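Local atomic coordinates of transmembrane oligosaccharyl transferase (Archaeoglobus fulgidus, PDB entry 3WAJ), a protein that belongs to the STT3/AglB family of archaeal membrane proteins, joining a helical GT-C-class part to a C-terminal core and peripheral domain, and holds a zinc ion. Residues 65-70 with 82-87; 76-81 with 568-573; 542-547 with 562-567. All coordinates share one frame; numbering follows the deposited sequence.

The three contacts run from the N-terminal STT3-type part of the chain into the AglB core domain. Contacts 1 and 2, with centres about 12 Å apart, share the small antiparallel sheet of strands 68-69 and 78-79, and their segments alternate along the sequence: 65-70, 76-81, 82-87, then 568-573. Contact 2 joins the two parts of the protein, across nearly 490 residues. Contact 3 lies in the core domain, between the two halves of contact 2 in sequence, its centre about 13 Å from that of contact 2 and 19 Å from that of contact 1. Residues 562-567 lead directly into 568-573, so a core-domain sheet edge continues into the loop that meets the N-terminal part near the zinc ion.

Contact 1. Residues 65-70 with 82-87; sequences RIWFDP and FGPFLV
Arg65 reaches across to Phe82 and holds its backbone carbonyl with both terminal nitrogens. NH1 of Arg65 donates to Phe82 O at 2.9 Å with an N-H...O angle of 157°, and NH2 of Arg65 donates to the same oxygen at 3.2 Å, a more bent bond. The other edge of the guanidinium turns back on its own segment: Arg65 NE gives a hydrogen bond of 2.8 Å to Ile66 O, and Arg65 NH2 adds a second to that atom. NH2 thus sits between two carbonyl oxygens, and all four bonds lie close to the guanidinium plane, which fixes its rotation. A bend at chi3 (-72°) brings NE round to where it can meet Ile66 O.

In the fold, this grip ties the approach to a two-stranded antiparallel hairpin to the start of the helix that follows it. Strand 68-69 pairs with strand 78-79, the chain runs on through Phe82, and Gly83 is the N-cap of helix 84-96.

Packing completes the contact. Trp67 lays its indole against the guanidinium, with CZ3 over the centre of one face, and Arg65 NE stands above the indole plane toward its rim. The far edge of the same indole meets Pro84, CH2 of Trp67 lying 3.9 Å from Pro84 CD. Val87, one turn into the helix, approaches the guanidinium obliquely with its CG2 methyl, 3.5 Å from Arg65 NH1. Helix 47-60 backs this group, since Thr58 touches both Arg65 and Val87. While its carbonyl is held by Arg65, the ring of Phe82 leads away, stacking on Tyr51 and meeting His162 edge-to-face; the side chain of Phe82 lies about 6 Å from the zinc ion.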
loop_
_atom_site.group_PDB
_atom_site.type_symbol
_atom_site.label_atom_id
_atom_site.label_comp_id
_atom_site.label_asym_id
_atom_site.label_seq_id
_atom_site.Cartn_x
_atom_site.Cartn_y
_atom_site.Cartn_z
ATOM N N ARG A 65 14.210 17.470 -6.781
ATOM C CA ARG A 65 12.993 16.686 -6.598
ATOM C C ARG A 65 12.062 17.444 -5.683
ATOM O O ARG A 65 12.499 18.330 -4.953
ATOM C CB ARG A 65 13.292 15.281 -6.041
ATOM C CG ARG A 65 14.019 15.258 -4.704
ATOM C CD ARG A 65 13.713 13.981 -3.937
ATOM N NE ARG A 65 12.345 13.960 -3.404
ATOM C CZ ARG A 65 11.814 12.958 -2.705
ATOM N NH1 ARG A 65 12.535 11.875 -2.457
ATOM N NH2 ARG A 65 10.557 13.040 -2.263
ATOM N N ILE A 66 10.771 17.119 -5.750
ATOM C CA ILE A 66 9.781 17.720 -4.858
ATOM C C ILE A 66 9.798 17.030 -3.483
ATOM O O ILE A 66 10.270 15.893 -3.344
ATOM C CB ILE A 66 8.376 17.606 -5.461
ATOM C CG1 ILE A 66 7.965 16.131 -5.555
ATOM C CG2 ILE A 66 8.334 18.273 -6.830
ATOM C CD1 ILE A 66 6.509 15.911 -5.932
ATOM N N TRP A 67 9.266 17.716 -2.475
ATOM C CA TRP A 67 9.124 17.159 -1.129
ATOM C C TRP A 67 7.708 17.397 -0.675
ATOM O O TRP A 67 7.342 17.147 0.481
ATOM C CB TRP A 67 10.112 17.842 -0.167
ATOM C CG TRP A 67 11.506 17.571 -0.590
ATOM C CD1 TRP A 67 12.290 18.349 -1.397
ATOM C CD2 TRP A 67 12.271 16.395 -0.296
ATOM N NE1 TRP A 67 13.507 17.740 -1.596
ATOM C CE2 TRP A 67 13.522 16.542 -0.930
ATOM C CE3 TRP A 67 12.022 15.239 0.454
ATOM C CZ2 TRP A 67 14.524 15.571 -0.836
ATOM C CZ3 TRP A 67 13.008 14.283 0.553
ATOM C CH2 TRP A 67 14.250 14.453 -0.088
ATOM N N PHE A 68 6.910 17.892 -1.612
ATOM C CA PHE A 68 5.484 18.086 -1.399
ATOM C C PHE A 68 4.741 17.974 -2.738
ATOM O O PHE A 68 5.267 18.357 -3.791
ATOM C CB PHE A 68 5.241 19.437 -0.716
ATOM C CG PHE A 68 3.797 19.723 -0.433
ATOM C CD1 PHE A 68 3.200 19.250 0.728
ATOM C CD2 PHE A 68 3.032 20.459 -1.333
ATOM C CE1 PHE A 68 1.861 19.515 1.004
ATOM C CE2 PHE A 68 1.688 20.728 -1.074
ATOM C CZ PHE A 68 1.100 20.254 0.101
ATOM N N ASP A 69 3.527 17.426 -2.697
ATOM C CA ASP A 69 2.838 17.027 -3.917
ATOM C C ASP A 69 1.386 17.438 -3.825
ATOM O O ASP A 69 0.572 16.729 -3.250
ATOM C CB ASP A 69 2.964 15.506 -4.115
ATOM C CG ASP A 69 2.290 14.994 -5.414
ATOM O OD1 ASP A 69 1.840 15.809 -6.248
ATOM O OD2 ASP A 69 2.232 13.764 -5.610
ATOM N N PRO A 70 1.058 18.613 -4.377
ATOM C CA PRO A 70 -0.324 19.096 -4.325
ATOM C C PRO A 70 -1.245 18.315 -5.250
ATOM O O PRO A 70 -2.464 18.522 -5.232
ATOM C CB PRO A 70 -0.204 20.556 -4.805
ATOM C CG PRO A 70 1.040 20.579 -5.626
ATOM C CD PRO A 70 1.976 19.621 -4.941
ATOM N N PHE A 82 8.573 9.453 0.705
ATOM C CA PHE A 82 9.391 8.541 -0.113
ATOM C C PHE A 82 10.785 9.101 -0.301
ATOM O O PHE A 82 10.949 10.248 -0.720
ATOM C CB PHE A 82 8.754 8.293 -1.484
ATOM C CG PHE A 82 7.660 7.271 -1.468
ATOM C CD1 PHE A 82 7.084 6.853 -0.261
ATOM C CD2 PHE A 82 7.214 6.703 -2.656
ATOM C CE1 PHE A 82 6.050 5.897 -0.249
ATOM C CE2 PHE A 82 6.188 5.742 -2.656
ATOM C CZ PHE A 82 5.607 5.339 -1.451
ATOM N N GLY A 83 11.784 8.289 0.014
ATOM C CA GLY A 83 13.151 8.767 0.116
ATOM C C GLY A 83 13.858 9.083 -1.189
ATOM O O GLY A 83 13.488 8.575 -2.254
ATOM N N PRO A 84 14.904 9.924 -1.105
ATOM C CA PRO A 84 15.675 10.268 -2.300
ATOM C C PRO A 84 16.469 9.106 -2.882
ATOM O O PRO A 84 16.724 9.153 -4.085
ATOM C CB PRO A 84 16.620 11.381 -1.816
ATOM C CG PRO A 84 16.636 11.273 -0.300
ATOM C CD PRO A 84 15.282 10.742 0.066
ATOM N N PHE A 85 16.849 8.095 -2.101
ATOM C CA PHE A 85 17.641 7.017 -2.699
ATOM C C PHE A 85 16.993 6.426 -3.954
ATOM O O PHE A 85 17.599 6.386 -5.034
ATOM C CB PHE A 85 17.971 5.878 -1.728
ATOM C CG PHE A 85 18.607 4.699 -2.424
ATOM C CD1 PHE A 85 17.874 3.555 -2.696
ATOM C CD2 PHE A 85 19.926 4.769 -2.874
ATOM C CE1 PHE A 85 18.446 2.481 -3.382
ATOM C CE2 PHE A 85 20.516 3.693 -3.554
ATOM C CZ PHE A 85 19.774 2.545 -3.810
ATOM N N LEU A 86 15.756 5.957 -3.811
ATOM C CA LEU A 86 15.083 5.277 -4.921
ATOM C C LEU A 86 14.631 6.290 -5.953
ATOM O O LEU A 86 14.668 6.003 -7.146
ATOM C CB LEU A 86 13.880 4.470 -4.427
ATOM C CG LEU A 86 13.594 3.082 -5.018
ATOM C CD1 LEU A 86 12.090 2.747 -4.941
ATOM C CD2 LEU A 86 14.131 2.910 -6.431
ATOM N N VAL A 87 14.194 7.472 -5.513
ATOM C CA VAL A 87 13.824 8.491 -6.489
ATOM C C VAL A 87 15.022 8.781 -7.404
ATOM O O VAL A 87 14.895 8.719 -8.612
ATOM C CB VAL A 87 13.277 9.793 -5.854
ATOM C CG1 VAL A 87 12.922 10.793 -6.968
ATOM C CG2 VAL A 87 12.033 9.508 -5.025
#

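Contact 2. Residues 76-81 with 568-573; sequences YGSYTH and NPFQAG. With SO4 (sulfate ion), chain C.
His81 and Phe570 meet where the end of a two-stranded hairpin, strands 68-69 and 78-79, faces a type I beta turn of the AglB core domain, beside the zinc site formed by Asp47, Asp161 and His163. The rings make an offset edge-to-face pair: the edge of His81 points at the face of Phe570, with planes at 74° and centroids 5.1 Å apart. The touching atom of the histidine is CE1, 3.5 Å from Phe570 CE1 and equally near its neighbour CD1, while ND1 of His81 stands over the phenyl face. CG of His81 sits between the backbone N and the carbonyl carbon (chi1 72°). The next ring atom after CE1, NE2, holds a sulfate ion, probably from the crystallisation liquor: His81 NE2 donates to O1 of the sulfate at 3.1 Å along an almost straight bond of 173°. His162 and Arg426 bind the same anion. The imidazole is thus held at two adjacent ring atoms, CE1 against the phenyl ring and NE2 on the anion, and the side chain of His81 lies about 7 Å from the zinc ion.

Three residues earlier, in strand 78-79, Ser78 extends its hydroxyl toward the loop. Its OG lies 3.1 Å from Asn568 ND2, near the plane of the Phe570 ring at its edge, and 4.2 Å from Ala572 CB. The turn carrying Asn568 and Phe570 is closed by Gln571 N bonded to Asn568 O at 2.9 Å, and Asn568 N bonds Ala572 O just beyond it.

Phe570 also makes edge-to-face pairs with Tyr50 of helix 47-60, His555 of helix 554-561 and Phe82 just before helix 84-96, and the loop carrying it runs from strand 564-565 toward helix 584-588.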
loop_
_atom_site.group_PDB
_atom_site.type_symbol
_atom_site.label_atom_id
_atom_site.label_comp_id
_atom_site.label_asym_id
_atom_site.label_seq_id
_atom_site.Cartn_x
_atom_site.Cartn_y
_atom_site.Cartn_z
ATOM N N TYR A 76 -5.489 19.420 -0.590
ATOM C CA TYR A 76 -4.505 19.888 0.395
ATOM C C TYR A 76 -3.067 19.644 -0.046
ATOM O O TYR A 76 -2.186 20.471 0.179
ATOM C CB TYR A 76 -4.746 19.224 1.762
ATOM C CG TYR A 76 -6.140 19.448 2.294
ATOM C CD1 TYR A 76 -6.456 20.600 3.015
ATOM C CD2 TYR A 76 -7.148 18.510 2.083
ATOM C CE1 TYR A 76 -7.745 20.810 3.508
ATOM C CE2 TYR A 76 -8.449 18.722 2.572
ATOM C CZ TYR A 76 -8.721 19.871 3.283
ATOM O OH TYR A 76 -9.976 20.086 3.770
ATOM N N GLY A 77 -2.817 18.502 -0.670
ATOM C CA GLY A 77 -1.457 18.158 -1.042
ATOM C C GLY A 77 -0.809 17.336 0.059
ATOM O O GLY A 77 -1.235 17.390 1.216
ATOM N N SER A 78 0.223 16.577 -0.295
ATOM C CA SER A 78 0.889 15.685 0.644
ATOM C C SER A 78 2.401 15.903 0.615
ATOM O O SER A 78 3.023 15.936 -0.466
ATOM C CB SER A 78 0.612 14.211 0.276
ATOM O OG SER A 78 -0.499 13.674 0.962
ATOM N N TYR A 79 2.995 16.019 1.800
ATOM C CA TYR A 79 4.441 15.917 1.901
ATOM C C TYR A 79 4.828 14.512 1.495
ATOM O O TYR A 79 4.095 13.572 1.763
ATOM C CB TYR A 79 4.901 16.160 3.329
ATOM C CG TYR A 79 4.629 17.565 3.788
ATOM C CD1 TYR A 79 5.569 18.567 3.603
ATOM C CD2 TYR A 79 3.435 17.889 4.402
ATOM C CE1 TYR A 79 5.323 19.845 4.019
ATOM C CE2 TYR A 79 3.176 19.159 4.815
ATOM C CZ TYR A 79 4.125 20.135 4.626
ATOM O OH TYR A 79 3.861 21.419 5.043
ATOM N N THR A 80 5.987 14.372 0.870
ATOM C CA THR A 80 6.412 13.090 0.332
ATOM C C THR A 80 7.427 12.452 1.261
ATOM O O THR A 80 8.567 12.927 1.359
ATOM C CB THR A 80 7.056 13.268 -1.069
ATOM O OG1 THR A 80 8.253 14.045 -0.950
ATOM C CG2 THR A 80 6.129 14.015 -1.983
ATOM N N HIS A 81 7.046 11.376 1.944
ATOM C CA HIS A 81 8.047 10.685 2.758
ATOM C C HIS A 81 8.941 9.749 1.950
ATOM O O HIS A 81 9.971 9.302 2.459
ATOM C CB HIS A 81 7.431 9.944 3.941
ATOM C CG HIS A 81 6.662 8.723 3.552
ATOM N ND1 HIS A 81 5.348 8.776 3.144
ATOM C CD2 HIS A 81 7.021 7.418 3.504
ATOM C CE1 HIS A 81 4.931 7.558 2.852
ATOM N NE2 HIS A 81 5.926 6.711 3.066
ATOM N N ASN A 568 -5.607 8.846 -0.678
ATOM C CA ASN A 568 -4.247 8.362 -0.933
ATOM C C ASN A 568 -4.006 7.015 -0.301
ATOM O O ASN A 568 -4.567 6.719 0.760
ATOM C CB ASN A 568 -3.241 9.243 -0.137
ATOM C CG ASN A 568 -2.663 10.339 -0.950
ATOM O OD1 ASN A 568 -2.654 10.263 -2.175
ATOM N ND2 ASN A 568 -2.168 11.377 -0.286
ATOM N N PRO A 569 -3.065 6.245 -0.860
ATOM C CA PRO A 569 -2.575 5.061 -0.142
ATOM C C PRO A 569 -1.643 5.376 1.042
ATOM O O PRO A 569 -1.168 4.434 1.675
ATOM C CB PRO A 569 -1.863 4.262 -1.243
ATOM C CG PRO A 569 -2.565 4.719 -2.528
ATOM C CD PRO A 569 -2.731 6.196 -2.296
ATOM N N PHE A 570 -1.380 6.655 1.325
ATOM C CA PHE A 570 -0.805 7.061 2.622
ATOM C C PHE A 570 -1.908 7.290 3.641
ATOM O O PHE A 570 -1.638 7.808 4.721
ATOM C CB PHE A 570 -0.025 8.380 2.513
ATOM C CG PHE A 570 0.958 8.403 1.392
ATOM C CD1 PHE A 570 1.844 7.357 1.211
ATOM C CD2 PHE A 570 0.971 9.453 0.495
ATOM C CE1 PHE A 570 2.736 7.364 0.157
ATOM C CE2 PHE A 570 1.856 9.463 -0.570
ATOM C CZ PHE A 570 2.738 8.425 -0.734
ATOM N N GLN A 571 -3.143 6.945 3.260
ATOM C CA GLN A 571 -4.350 7.127 4.079
ATOM C C GLN A 571 -4.722 8.581 4.367
ATOM O O GLN A 571 -5.367 8.872 5.374
ATOM C CB GLN A 571 -4.289 6.280 5.360
ATOM C CG GLN A 571 -4.210 4.765 5.070
ATOM C CD GLN A 571 -3.973 3.919 6.316
ATOM O OE1 GLN A 571 -3.858 4.437 7.429
ATOM N NE2 GLN A 571 -3.900 2.611 6.130
ATOM N N ALA A 572 -4.319 9.483 3.467
ATOM C CA ALA A 572 -4.808 10.860 3.474
ATOM C C ALA A 572 -6.182 10.936 2.781
ATOM O O ALA A 572 -6.453 10.173 1.851
ATOM C CB ALA A 572 -3.835 11.764 2.764
ATOM N N GLY A 573 -7.036 11.865 3.219
ATOM C CA GLY A 573 -8.289 12.138 2.528
ATOM C C GLY A 573 -9.412 11.122 2.733
ATOM O O GLY A 573 -10.416 11.144 2.010
HETATM S S SO4 C . 6.320 3.141 4.185
HETATM O O1 SO4 C . 5.911 3.640 2.866
HETATM O O2 SO4 C . 6.048 4.191 5.173
HETATM O O3 SO4 C . 5.545 1.938 4.491
HETATM O O4 SO4 C . 7.747 2.803 4.237
#

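Contact 3. Residues 542-547 with 562-567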
loop_
_atom_site.group_PDB
_atom_site.type_symbol
_atom_site.label_atom_id
_atom_site.label_comp_id
_atom_site.label_asym_id
_atom_site.label_seq_id
_atom_site.Cartn_x
_atom_site.Cartn_y
_atom_site.Cartn_z
ATOM N N PHE A 542 -3.862 27.052 -11.103
ATOM C CA PHE A 542 -4.946 27.072 -12.063
ATOM C C PHE A 542 -6.224 26.469 -11.489
ATOM O O PHE A 542 -6.250 25.816 -10.439
ATOM C CB PHE A 542 -4.554 26.361 -13.371
ATOM C CG PHE A 542 -4.435 24.837 -13.251
ATOM C CD1 PHE A 542 -3.419 24.249 -12.491
ATOM C CD2 PHE A 542 -5.320 23.999 -13.926
ATOM C CE1 PHE A 542 -3.295 22.845 -12.395
ATOM C CE2 PHE A 542 -5.208 22.609 -13.835
ATOM C CZ PHE A 542 -4.190 22.030 -13.073
ATOM N N GLU A 543 -7.279 26.729 -12.229
ATOM C CA GLU A 543 -8.613 26.217 -12.021
ATOM C C GLU A 543 -8.630 24.654 -11.988
ATOM O O GLU A 543 -8.559 24.001 -13.024
ATOM C CB GLU A 543 -9.456 26.817 -13.173
ATOM C CG GLU A 543 -8.646 27.085 -14.548
ATOM C CD GLU A 543 -7.728 28.376 -14.622
ATOM O OE1 GLU A 543 -6.926 28.528 -15.585
ATOM O OE2 GLU A 543 -7.803 29.253 -13.739
ATOM N N THR A 544 -8.707 24.055 -10.799
ATOM C CA THR A 544 -8.625 22.589 -10.668
ATOM C C THR A 544 -9.909 21.869 -10.210
ATOM O O THR A 544 -10.874 22.502 -9.804
ATOM C CB THR A 544 -7.501 22.163 -9.695
ATOM O OG1 THR A 544 -7.758 22.690 -8.384
ATOM C CG2 THR A 544 -6.135 22.614 -10.198
ATOM N N TYR A 545 -9.898 20.537 -10.242
ATOM C CA TYR A 545 -11.000 19.749 -9.671
ATOM C C TYR A 545 -10.482 18.441 -9.073
ATOM O O TYR A 545 -9.385 17.986 -9.413
ATOM C CB TYR A 545 -12.113 19.462 -10.710
ATOM C CG TYR A 545 -11.625 18.789 -11.979
ATOM C CD1 TYR A 545 -11.293 17.437 -11.996
ATOM C CD2 TYR A 545 -11.509 19.505 -13.166
ATOM C CE1 TYR A 545 -10.839 16.822 -13.154
ATOM C CE2 TYR A 545 -11.060 18.894 -14.338
ATOM C CZ TYR A 545 -10.728 17.551 -14.317
ATOM O OH TYR A 545 -10.280 16.937 -15.468
ATOM N N GLY A 546 -11.270 17.831 -8.190
ATOM C CA GLY A 546 -10.833 16.617 -7.539
ATOM C C GLY A 546 -11.553 15.386 -8.048
ATOM O O GLY A 546 -12.675 15.450 -8.575
ATOM N N VAL A 547 -10.883 14.253 -7.878
ATOM C CA VAL A 547 -11.408 12.966 -8.257
ATOM C C VAL A 547 -11.539 12.122 -6.983
ATOM O O VAL A 547 -10.542 11.817 -6.310
ATOM C CB VAL A 547 -10.474 12.290 -9.239
ATOM C CG1 VAL A 547 -11.015 10.891 -9.633
ATOM C CG2 VAL A 547 -10.297 13.160 -10.475
ATOM N N HIS A 562 -3.465 11.126 -14.498
ATOM C CA HIS A 562 -2.956 12.486 -14.269
ATOM C C HIS A 562 -4.091 13.408 -13.794
ATOM O O HIS A 562 -4.235 14.528 -14.285
ATOM C CB HIS A 562 -2.309 13.077 -15.541
ATOM C CG HIS A 562 -0.954 12.525 -15.863
ATOM N ND1 HIS A 562 -0.240 12.908 -16.979
ATOM C CD2 HIS A 562 -0.182 11.610 -15.224
ATOM C CE1 HIS A 562 0.913 12.263 -17.009
ATOM N NE2 HIS A 562 0.973 11.471 -15.952
ATOM N N ARG A 563 -4.911 12.916 -12.866
ATOM C CA ARG A 563 -5.911 13.746 -12.194
ATOM C C ARG A 563 -5.638 13.748 -10.699
ATOM O O ARG A 563 -4.755 13.040 -10.234
ATOM C CB ARG A 563 -7.341 13.288 -12.518
ATOM C CG ARG A 563 -7.710 13.502 -13.987
ATOM C CD ARG A 563 -7.516 14.970 -14.451
ATOM N NE ARG A 563 -7.880 15.148 -15.866
ATOM C CZ ARG A 563 -7.038 15.005 -16.892
ATOM N NH1 ARG A 563 -5.764 14.707 -16.664
ATOM N NH2 ARG A 563 -7.467 15.168 -18.141
ATOM N N MET A 564 -6.381 14.538 -9.936
ATOM C CA MET A 564 -6.017 14.717 -8.535
ATOM C C MET A 564 -6.987 14.027 -7.582
ATOM O O MET A 564 -8.125 14.460 -7.433
ATOM C CB MET A 564 -5.907 16.207 -8.209
ATOM C CG MET A 564 -4.992 16.976 -9.157
ATOM S SD MET A 564 -5.023 18.738 -8.760
ATOM C CE MET A 564 -3.555 19.339 -9.626
ATOM N N PRO A 565 -6.523 12.953 -6.920
ATOM C CA PRO A 565 -7.390 12.193 -6.009
ATOM C C PRO A 565 -7.538 12.858 -4.653
ATOM O O PRO A 565 -6.593 13.453 -4.103
ATOM C CB PRO A 565 -6.643 10.856 -5.854
ATOM C CG PRO A 565 -5.190 11.246 -5.985
ATOM C CD PRO A 565 -5.193 12.323 -7.069
ATOM N N ILE A 566 -8.746 12.752 -4.121
ATOM C CA ILE A 566 -9.065 13.229 -2.779
ATOM C C ILE A 566 -8.336 12.373 -1.715
ATOM O O ILE A 566 -7.891 12.874 -0.671
ATOM C CB ILE A 566 -10.602 13.170 -2.584
ATOM C CG1 ILE A 566 -11.226 14.534 -2.874
ATOM C CG2 ILE A 566 -11.004 12.607 -1.198
ATOM C CD1 ILE A 566 -11.318 14.872 -4.373
ATOM N N ALA A 567 -8.207 11.076 -1.994
ATOM C CA ALA A 567 -7.631 10.152 -1.024
ATOM C C ALA A 567 -6.463 9.316 -1.590
ATOM O O ALA A 567 -6.404 9.058 -2.796
ATOM C CB ALA A 567 -8.716 9.260 -0.417
HETATM O O HOH W 1 -8.070 16.493 -11.108
HETATM O O HOH W 2 -9.858 9.868 -4.234
#
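Arg563 leaves its backbone beside Val547 and ends at the hydroxyl of Tyr545, meeting both on the way. Its CB packs 3.6 Å from CG2 of Val547. At chi2 (-55°) the chain bends, bringing CD to the tyrosine, 3.5 Å from Tyr545 OH and near the ring carbon CE1. Next, Arg563 NE donates to Tyr545 OH at 3.0 Å, a bond bent to 137° at the hydrogen, with the hydroxyl tilted somewhat from the guanidinium plane. That same OH is hydrogen-bonded to the Pro515 carbonyl. At the tip the two nitrogens part: Arg563 NH1 turns back to His562 O at 2.8 Å, and NH2 reaches Thr514 O, so the buried guanidinium is occupied by backbone carbonyls and a phenol.

The two segments belong to a beta-alpha-beta unit: strand 546-548, helix 554-561, then the short, weakly bonded strand 564-565 at the edge of a mixed sheet. Val547 pairs in parallel with Pro565: Val547 N donates to Met564 O at 2.8 Å, and Ile566 N donates to Val547 O at 3.0 Å. One water bridges Met564 N and Tyr545 O before these bonds begin; a second gives to Val547 O and accepts from Ala567 N.

Apolar contacts flank the pairing. Ile566 sets CD1 3.6 Å from CA of Gly546, where glycine offers no side chain. Met564 extends beyond CG toward Phe542, its CE within 4.4 Å of Phe542 CZ. Thr544 CG2 sits over the centre of one face of the Phe542 ring, and Tyr520 of helix 517-524 touches both Met564 and Phe542.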